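Local coordinates for protein truncated hemoglobin from geobacillus stearothermophilus (Geobacillus stearothermophilus, PDB 2BKM) that binds heme and, through it, molecular oxygen, and probably serves in oxygen storage or transport as a bacterial truncated hemoglobin, at residues E13-A17 / K49-T53. Numbering follows the deposited sequence. Where two conformers were deposited one is given.
Sequences EETVA and KQFLT. With HEM (protoporphyrin IX containing Fe), chain D.
Lys49 lays its long side chain across Val16 and brings its ammonium group to the backbone and carboxylate of Glu13. CG stands anti to the backbone N (chi1 180°), which sends the chain away from its own helix, and bends further out carry NZ to Glu13. There, in the Glu13 conformer described, Lys49 NZ forms a salt bridge with Glu13 OE1 at 2.9 Å, meeting it from above the carboxylate plane. Lys49 NZ also donates to Glu13 O at 3.2 Å, a carbonyl that keeps its helical bond from Ala17 N; a long, flexible, ammonium-bearing chain suits reaching both oxygens. With an alanine at this place, the Glu13 carboxylate would probably lose its charged mate, Glu13 O its second donor, and Val16 and Ala17 the chain lying over them.

Beneath this lies the buried, snug part. Val16 points at the partner helix, and the CG1 methyl of this beta-branched residue sits 4.1 Å from Leu52 CB and 4.0 Å from Thr53 OG1. Thr53 suits an apolar setting because its OG1 turns back to Lys49 O at 2.7 Å, on the opposite face of that carbonyl from Thr53 N. Leu52 continues the apolar layer towards Phe109 and Leu113 of helix 104-120. The closest carbon contact lies nearer the solvent, where Lys49 CE presses within 3.3 Å of Ala17 CB, a place suited to a small methyl. Looser still is the exposed rim, where a second Glu13 conformer suggests some mobility. Elsewhere on helix 42-55, Phe51 sets CB 3.4 Å from heme CMD. The axes of the two short segments approach to 9.9 Å, their directions 133° apart; the contact thus joins helices 12-29 and 42-55, corresponding to B and E, the pair that packs on G and H in the two-over-two helical sandwich of truncated hemoglobins.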
# COMPACT_ATOMS: atom_id res chain seq x y z
N GLU A 13 7.57 8.34 9.83
CA GLU A 13 7.59 9.07 8.58
C GLU A 13 8.67 8.58 7.63
O GLU A 13 8.43 8.41 6.42
CB GLU A 13 7.75 10.57 8.88
CG GLU A 13 7.41 11.46 7.72
CD GLU A 13 8.47 11.49 6.65
OE1 GLU A 13 8.14 11.73 5.46
OE2 GLU A 13 9.66 11.30 7.00
N GLU A 14 9.87 8.39 8.16
CA GLU A 14 11.01 8.12 7.31
C GLU A 14 10.84 6.76 6.66
O GLU A 14 11.17 6.57 5.50
CB GLU A 14 12.30 8.14 8.12
CG GLU A 14 12.63 9.53 8.65
CD GLU A 14 14.10 9.78 8.78
OE1 GLU A 14 14.47 10.51 9.73
OE2 GLU A 14 14.88 9.28 7.93
N THR A 15 10.32 5.81 7.41
CA THR A 15 10.09 4.49 6.83
C THR A 15 8.98 4.56 5.77
O THR A 15 9.10 3.99 4.69
CB THR A 15 9.70 3.50 7.92
OG1 THR A 15 10.80 3.41 8.82
CG2 THR A 15 9.46 2.12 7.34
N VAL A 16 7.90 5.25 6.09
CA VAL A 16 6.82 5.33 5.12
C VAL A 16 7.29 5.96 3.84
O VAL A 16 6.96 5.49 2.77
CB VAL A 16 5.58 6.05 5.69
CG1 VAL A 16 4.49 6.26 4.62
CG2 VAL A 16 5.04 5.28 6.89
N ALA A 17 8.07 7.04 3.96
CA ALA A 17 8.57 7.71 2.76
C ALA A 17 9.41 6.78 1.90
O ALA A 17 9.24 6.75 0.68
CB ALA A 17 9.41 8.91 3.16
N LYS A 49 1.50 7.87 0.65
CA LYS A 49 2.25 8.26 1.83
C LYS A 49 1.30 8.79 2.91
O LYS A 49 1.39 8.43 4.08
CB LYS A 49 3.29 9.31 1.49
CG LYS A 49 4.06 9.71 2.72
CD LYS A 49 5.34 10.43 2.47
CE LYS A 49 6.38 10.10 3.56
NZ LYS A 49 5.97 9.91 5.03
N GLN A 50 0.36 9.65 2.49
CA GLN A 50 -0.63 10.16 3.44
C GLN A 50 -1.50 9.06 4.01
O GLN A 50 -1.72 8.97 5.22
CB GLN A 50 -1.53 11.20 2.76
CG GLN A 50 -0.77 12.43 2.35
CD GLN A 50 -1.64 13.36 1.58
OE1 GLN A 50 -2.38 12.94 0.69
NE2 GLN A 50 -1.59 14.62 1.93
N PHE A 51 -1.96 8.16 3.13
CA PHE A 51 -2.82 7.10 3.58
C PHE A 51 -2.14 6.15 4.55
O PHE A 51 -2.70 5.84 5.58
CB PHE A 51 -3.38 6.31 2.40
CG PHE A 51 -4.25 5.21 2.86
CD1 PHE A 51 -5.52 5.50 3.33
CD2 PHE A 51 -3.77 3.88 2.94
CE1 PHE A 51 -6.33 4.46 3.87
CE2 PHE A 51 -4.55 2.86 3.46
CZ PHE A 51 -5.83 3.13 3.94
N LEU A 52 -0.94 5.70 4.20
CA LEU A 52 -0.29 4.71 5.02
C LEU A 52 0.06 5.31 6.38
O LEU A 52 -0.04 4.65 7.40
CB LEU A 52 0.97 4.19 4.34
CG LEU A 52 0.69 3.29 3.12
CD1 LEU A 52 2.00 2.93 2.51
CD2 LEU A 52 -0.10 2.05 3.55
N THR A 53 0.38 6.61 6.40
CA THR A 53 0.63 7.29 7.66
C THR A 53 -0.58 7.16 8.58
O THR A 53 -0.49 6.74 9.72
CB THR A 53 0.96 8.78 7.37
OG1 THR A 53 2.21 8.82 6.66
CG2 THR A 53 1.05 9.55 8.69
CHA HEM D . -5.47 4.25 -5.58
CHB HEM D . -4.70 -0.04 -7.61
CHC HEM D . -4.60 -2.00 -3.17
CHD HEM D . -4.33 2.39 -1.26
C1A HEM D . -5.23 3.25 -6.47
C2A HEM D . -5.20 3.45 -7.90
C3A HEM D . -4.99 2.26 -8.46
C4A HEM D . -4.88 1.29 -7.40
CMA HEM D . -4.86 1.97 -9.97
CAA HEM D . -5.36 4.80 -8.62
CBA HEM D . -4.12 5.64 -8.38
CGA HEM D . -4.30 7.10 -8.73
O1A HEM D . -5.36 7.52 -9.31
O2A HEM D . -3.38 7.90 -8.41
C1B HEM D . -4.66 -0.94 -6.58
C2B HEM D . -4.59 -2.38 -6.73
C3B HEM D . -4.60 -2.90 -5.51
C4B HEM D . -4.65 -1.85 -4.52
CMB HEM D . -4.50 -3.15 -8.06
CAB HEM D . -4.53 -4.39 -5.20
CBB HEM D . -5.13 -4.93 -4.13
C1C HEM D . -4.43 -0.98 -2.26
C2C HEM D . -4.08 -1.14 -0.87
C3C HEM D . -4.03 0.10 -0.38
C4C HEM D . -4.31 1.04 -1.43
CMC HEM D . -3.84 -2.49 -0.12
CAC HEM D . -3.66 0.57 1.04
CBC HEM D . -3.47 -0.23 2.09
C1D HEM D . -4.65 3.28 -2.24
C2D HEM D . -4.84 4.69 -2.00
C3D HEM D . -5.20 5.25 -3.33
C4D HEM D . -5.24 4.13 -4.24
CMD HEM D . -4.65 5.44 -0.68
CAD HEM D . -5.50 6.70 -3.64
CBD HEM D . -7.01 6.92 -3.63
CGD HEM D . -7.24 8.34 -4.10
O1D HEM D . -7.21 8.62 -5.34
O2D HEM D . -7.38 9.20 -3.19
NA HEM D . -5.03 1.91 -6.21
NB HEM D . -4.69 -0.68 -5.22
NC HEM D . -4.54 0.35 -2.57
ND HEM D . -4.89 2.99 -3.57
FE HEM D . -4.81 1.14 -4.39